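Local atomic coordinates of lectin (Cicer arietinum, PDB entry 3V6N), a protein that agglutinates red blood cells and binds calcium and sodium ions along the central channel of its four-bladed hemopexin-type beta-propeller, probably acting as a sugar-binding seed albumin. Residues T57-T61 and Y62-C66; G100-I104 and A105-P109. One frame throughout, in Å; residues are numbered along the deposited sequence.

Contact 1 of 2, residues T57-T61 and Y62-C66; sequences TIFGT and YGIDC. With CA (calcium ion), chain D.
Thr-61 and Tyr-62, adjacent at the end of a short helix, pack side chain on side chain. They lie side by side and point the same way, and the methyl CG2 of Thr-61 sits over one face of the phenol ring, 3.5 Å from the ring centroid of Tyr-62 and 15° off its normal, a CH-pi contact. The threonine torsion makes this possible: CG2 is anti to the backbone N (chi1 of -55° for OG1), which leaves OG1 turned to Pro-101 O of the second subunit. This close pair is also the partly exposed side of the contact, where the Tyr-62 ring meets the nearly parallel ring of Tyr-79 and packs on Lys-102 of the second subunit. Beneath them the backbone closes the helix. Tyr-62 N gives a fairly straight bond to Ile-58 O (2.8 Å, 161°), whereas the bond from Gly-63 N to Phe-59 O, at 2.7 Å, is more bent. Gly-63 then leaves the helix with positive phi.

The inner side is buried, yet looser between the segments. Phe-59 meets Ile-64 obliquely, CD1 of the ring lying 4.3 Å from CG1 of Ile-64, while CG1 of Ile-58 covers a ring face; residues of strands 74-79 and 82-87 add to this packing.

At the start of the helix Thr-57 OG1 accepts a weak bond from Phe-59 N. Beyond the other end, Asp-65 O binds calcium at 2.4 Å, joined by the backbone oxygens of Asn-7, Asp-121 and Asp-174 and by two waters: the axial metal site of a four-bladed hemopexin propeller.

Contact 2 of 2, residues G100-I104 and A105-P109; sequences GPKKI and ADMFP
Lys-102 and Met-107 meet across the turn from strand 96-103 into helix 104-107, a small example of a strand's last residues packing on the helix they lead into. Their side chains cross at about a right angle. Followed outward from the backbone, Met-107 begins with CB beside two carbonyl oxygens, 3.9 Å from both Lys-103 O and Ile-104 O. CG, anti to the backbone N (chi1 -163°), lies over a face of the Phe-108 ring, offset toward its rim. Bends at the next two torsions then turn the chain back to the strand: SD comes 3.8 Å from CD of Lys-102, and the terminal CE touches both CB and CD of that lysine.

Below this, Lys-103 occupies the N-cap position of the helix. Its carbonyl oxygen receives Met-107 N (3.2 Å) and, weakly, Asp-106 N. Ile-104 O takes the shorter bond from Phe-108 N, 2.7 Å and 151°. A looser apolar touch, CG2 of Ile-104 to CD2 of Phe-108 at 4.3 Å, lies on the side where both residues also reach Phe-78.

The charged ends do not pair here: Lys-103 NZ stays 6.1 Å from Asp-106 OD2. Lys-103 instead makes a salt bridge with Glu-80 of the second subunit, and Asp-106 OD2 is hydrogen-bonded to Tyr-62 OH of that subunit. The chemistry thus divides, with backbone bonds and apolar contacts shaping the turn and the charged ends of Lys-103 and Asp-106 turned to partners on the second subunit.

Contacts 1 and 2 follow one another along the chain and stand at the two ends of one blade: 57-66 leads into its first strand, 66-69, and 100-109 leaves its last, 96-103. Their centres are 15 Å apart, yet they touch within the subunit where CE2 of Phe-59 packs on CB of Pro-101, 4.1 Å away. Across the dimer they meet again, Tyr-62 of one copy facing Lys-103 of the other in a cation-pi contact. Their relation to the metal differs: contact 1 supplies a calcium ligand, whereas in contact 2 the side chain of Ile-104 remains about 11 Å from the calcium and about 7 Å from the side chain of Asp-65.

Contact 1 of 2, residues T57-T61 and Y62-C66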
loop_
_atom_site.group_PDB
_atom_site.type_symbol
_atom_site.label_atom_id
_atom_site.label_comp_id
_atom_site.label_asym_id
_atom_site.label_seq_id
_atom_site.Cartn_x
_atom_site.Cartn_y
_atom_site.Cartn_z
ATOM N N THR A 57 4.817 -4.951 4.922
ATOM C CA THR A 57 4.405 -4.192 3.737
ATOM C C THR A 57 3.086 -4.780 3.232
ATOM O O THR A 57 2.658 -5.848 3.687
ATOM C CB THR A 57 5.459 -4.203 2.578
ATOM O OG1 THR A 57 5.562 -5.514 2.010
ATOM C CG2 THR A 57 6.857 -3.720 3.034
ATOM N N ILE A 58 2.439 -4.086 2.294
ATOM C CA ILE A 58 1.218 -4.618 1.668
ATOM C C ILE A 58 1.458 -5.954 0.959
ATOM O O ILE A 58 0.556 -6.777 0.857
ATOM C CB ILE A 58 0.607 -3.611 0.678
ATOM C CG1 ILE A 58 1.604 -3.322 -0.453
ATOM C CG2 ILE A 58 0.140 -2.372 1.447
ATOM C CD1 ILE A 58 1.249 -2.179 -1.374
ATOM N N PHE A 59 2.679 -6.161 0.474
ATOM C CA PHE A 59 3.061 -7.445 -0.138
ATOM C C PHE A 59 3.061 -8.562 0.903
ATOM O O PHE A 59 2.563 -9.650 0.640
ATOM C CB PHE A 59 4.410 -7.327 -0.849
ATOM C CG PHE A 59 4.491 -6.151 -1.767
ATOM C CD1 PHE A 59 3.813 -6.153 -2.985
ATOM C CD2 PHE A 59 5.216 -5.024 -1.416
ATOM C CE1 PHE A 59 3.875 -5.065 -3.835
ATOM C CE2 PHE A 59 5.274 -3.926 -2.273
ATOM C CZ PHE A 59 4.605 -3.947 -3.482
ATOM N N GLY A 60 3.584 -8.267 2.097
ATOM C CA GLY A 60 3.643 -9.247 3.186
ATOM C C GLY A 60 2.246 -9.568 3.683
ATOM O O GLY A 60 1.952 -10.703 4.014
ATOM N N THR A 61 1.379 -8.561 3.741
ATOM C CA THR A 61 0.002 -8.774 4.158
ATOM C C THR A 61 -0.810 -9.543 3.094
ATOM O O THR A 61 -1.413 -10.550 3.419
ATOM C CB THR A 61 -0.696 -7.449 4.509
ATOM O OG1 THR A 61 0.072 -6.759 5.504
ATOM C CG2 THR A 61 -2.122 -7.704 5.051
ATOM N N TYR A 62 -0.814 -9.068 1.841
ATOM C CA TYR A 62 -1.761 -9.580 0.822
ATOM C C TYR A 62 -1.142 -10.419 -0.291
ATOM O O TYR A 62 -1.877 -10.996 -1.106
ATOM C CB TYR A 62 -2.609 -8.447 0.226
ATOM C CG TYR A 62 -3.449 -7.754 1.274
ATOM C CD1 TYR A 62 -4.568 -8.385 1.809
ATOM C CD2 TYR A 62 -3.112 -6.483 1.745
ATOM C CE1 TYR A 62 -5.327 -7.785 2.794
ATOM C CE2 TYR A 62 -3.885 -5.849 2.712
ATOM C CZ TYR A 62 -4.985 -6.512 3.245
ATOM O OH TYR A 62 -5.761 -5.914 4.219
ATOM N N GLY A 63 0.188 -10.494 -0.321
ATOM C CA GLY A 63 0.892 -11.240 -1.360
ATOM C C GLY A 63 1.158 -10.456 -2.635
ATOM O O GLY A 63 1.051 -9.216 -2.676
ATOM N N ILE A 64 1.485 -11.191 -3.690
ATOM C CA ILE A 64 1.962 -10.606 -4.943
ATOM C C ILE A 64 1.087 -11.084 -6.099
ATOM O O ILE A 64 0.861 -12.302 -6.245
ATOM C CB ILE A 64 3.451 -10.970 -5.149
ATOM C CG1 ILE A 64 4.293 -10.231 -4.089
ATOM C CG2 ILE A 64 3.923 -10.654 -6.568
ATOM C CD1 ILE A 64 5.681 -10.795 -3.844
ATOM N N ASP A 65 0.601 -10.139 -6.913
ATOM C CA ASP A 65 -0.355 -10.486 -7.980
ATOM C C ASP A 65 0.183 -10.348 -9.425
ATOM O O ASP A 65 -0.507 -10.702 -10.399
ATOM C CB ASP A 65 -1.714 -9.775 -7.779
ATOM C CG ASP A 65 -1.632 -8.268 -7.976
ATOM O OD1 ASP A 65 -0.608 -7.790 -8.525
ATOM O OD2 ASP A 65 -2.595 -7.556 -7.585
ATOM N N CYS A 66 1.414 -9.843 -9.546
ATOM C CA CYS A 66 2.139 -9.809 -10.804
ATOM C C CYS A 66 3.623 -9.634 -10.501
ATOM O O CYS A 66 3.987 -8.980 -9.514
ATOM C CB CYS A 66 1.655 -8.645 -11.691
ATOM S SG CYS A 66 2.442 -8.515 -13.327
HETATM CA CA CA D . -2.023 -12.142 -11.513
HETATM O O HOH W 1 -4.280 -12.290 -12.207
HETATM O O HOH W 2 -2.995 -9.870 -10.968
#

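Contact 2 of 2, residues G100-I104 and A105-P109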
loop_
_atom_site.group_PDB
_atom_site.type_symbol
_atom_site.label_atom_id
_atom_site.label_comp_id
_atom_site.label_asym_id
_atom_site.label_seq_id
_atom_site.Cartn_x
_atom_site.Cartn_y
_atom_site.Cartn_z
ATOM N N GLY A 100 10.620 1.727 -3.804
ATOM C CA GLY A 100 9.190 1.677 -3.592
ATOM C C GLY A 100 8.819 1.347 -2.161
ATOM O O GLY A 100 9.672 1.422 -1.278
ATOM N N PRO A 101 7.541 0.981 -1.924
ATOM C CA PRO A 101 6.502 0.834 -2.958
ATOM C C PRO A 101 6.075 2.163 -3.578
ATOM O O PRO A 101 6.111 3.189 -2.907
ATOM C CB PRO A 101 5.315 0.191 -2.214
ATOM C CG PRO A 101 5.764 -0.026 -0.805
ATOM C CD PRO A 101 7.016 0.771 -0.570
ATOM N N LYS A 102 5.662 2.118 -4.843
ATOM C CA LYS A 102 5.145 3.274 -5.566
ATOM C C LYS A 102 3.861 2.859 -6.275
ATOM O O LYS A 102 3.692 1.690 -6.628
ATOM C CB LYS A 102 6.158 3.733 -6.623
ATOM C CG LYS A 102 7.104 4.830 -6.175
ATOM C CD LYS A 102 8.440 4.726 -6.906
ATOM C CE LYS A 102 9.067 6.085 -7.186
ATOM N NZ LYS A 102 9.263 6.875 -5.944
ATOM N N LYS A 103 2.963 3.811 -6.501
ATOM C CA LYS A 103 1.836 3.575 -7.409
ATOM C C LYS A 103 2.372 3.254 -8.807
ATOM O O LYS A 103 3.424 3.770 -9.216
ATOM C CB LYS A 103 0.922 4.798 -7.456
ATOM C CG LYS A 103 0.123 4.993 -6.180
ATOM C CD LYS A 103 -0.461 6.394 -6.098
ATOM C CE LYS A 103 -1.143 6.620 -4.752
ATOM N NZ LYS A 103 -2.255 7.600 -4.874
ATOM N N ILE A 104 1.664 2.394 -9.530
ATOM C CA ILE A 104 2.049 2.052 -10.917
ATOM C C ILE A 104 2.281 3.287 -11.815
ATOM O O ILE A 104 3.256 3.338 -12.565
ATOM C CB ILE A 104 1.043 1.073 -11.563
ATOM C CG1 ILE A 104 1.166 -0.299 -10.878
ATOM C CG2 ILE A 104 1.271 0.971 -13.079
ATOM C CD1 ILE A 104 0.038 -1.267 -11.159
ATOM N N ALA A 105 1.401 4.275 -11.695
ATOM C CA ALA A 105 1.465 5.510 -12.476
ATOM C C ALA A 105 2.727 6.325 -12.203
ATOM O O ALA A 105 3.188 7.049 -13.083
ATOM C CB ALA A 105 0.227 6.370 -12.230
ATOM N N ASP A 106 3.268 6.222 -10.989
ATOM C CA ASP A 106 4.489 6.933 -10.619
ATOM C C ASP A 106 5.734 6.198 -11.077
ATOM O O ASP A 106 6.761 6.817 -11.327
ATOM C CB ASP A 106 4.567 7.150 -9.102
ATOM C CG ASP A 106 3.574 8.200 -8.606
ATOM O OD1 ASP A 106 3.052 8.997 -9.415
ATOM O OD2 ASP A 106 3.300 8.218 -7.395
ATOM N N MET A 107 5.658 4.877 -11.157
ATOM C CA MET A 107 6.797 4.090 -11.620
ATOM C C MET A 107 6.826 4.028 -13.150
ATOM O O MET A 107 7.900 4.014 -13.744
ATOM C CB MET A 107 6.734 2.686 -11.020
ATOM C CG MET A 107 8.033 1.905 -11.092
ATOM S SD MET A 107 9.118 2.255 -9.698
ATOM C CE MET A 107 8.434 1.187 -8.436
ATOM N N PHE A 108 5.639 3.982 -13.764
ATOM C CA PHE A 108 5.460 3.859 -15.222
ATOM C C PHE A 108 4.393 4.839 -15.694
ATOM O O PHE A 108 3.235 4.447 -15.860
ATOM C CB PHE A 108 5.012 2.440 -15.619
ATOM C CG PHE A 108 5.875 1.338 -15.066
ATOM C CD1 PHE A 108 7.145 1.095 -15.586
ATOM C CD2 PHE A 108 5.412 0.534 -14.035
ATOM C CE1 PHE A 108 7.939 0.078 -15.079
ATOM C CE2 PHE A 108 6.207 -0.488 -13.515
ATOM C CZ PHE A 108 7.473 -0.714 -14.038
ATOM N N PRO A 109 4.772 6.117 -15.920
ATOM C CA PRO A 109 3.780 7.158 -16.239
ATOM C C PRO A 109 3.007 6.958 -17.536
ATOM O O PRO A 109 1.910 7.498 -17.683
ATOM C CB PRO A 109 4.625 8.440 -16.315
ATOM C CG PRO A 109 5.832 8.149 -15.468
ATOM C CD PRO A 109 6.118 6.689 -15.717
#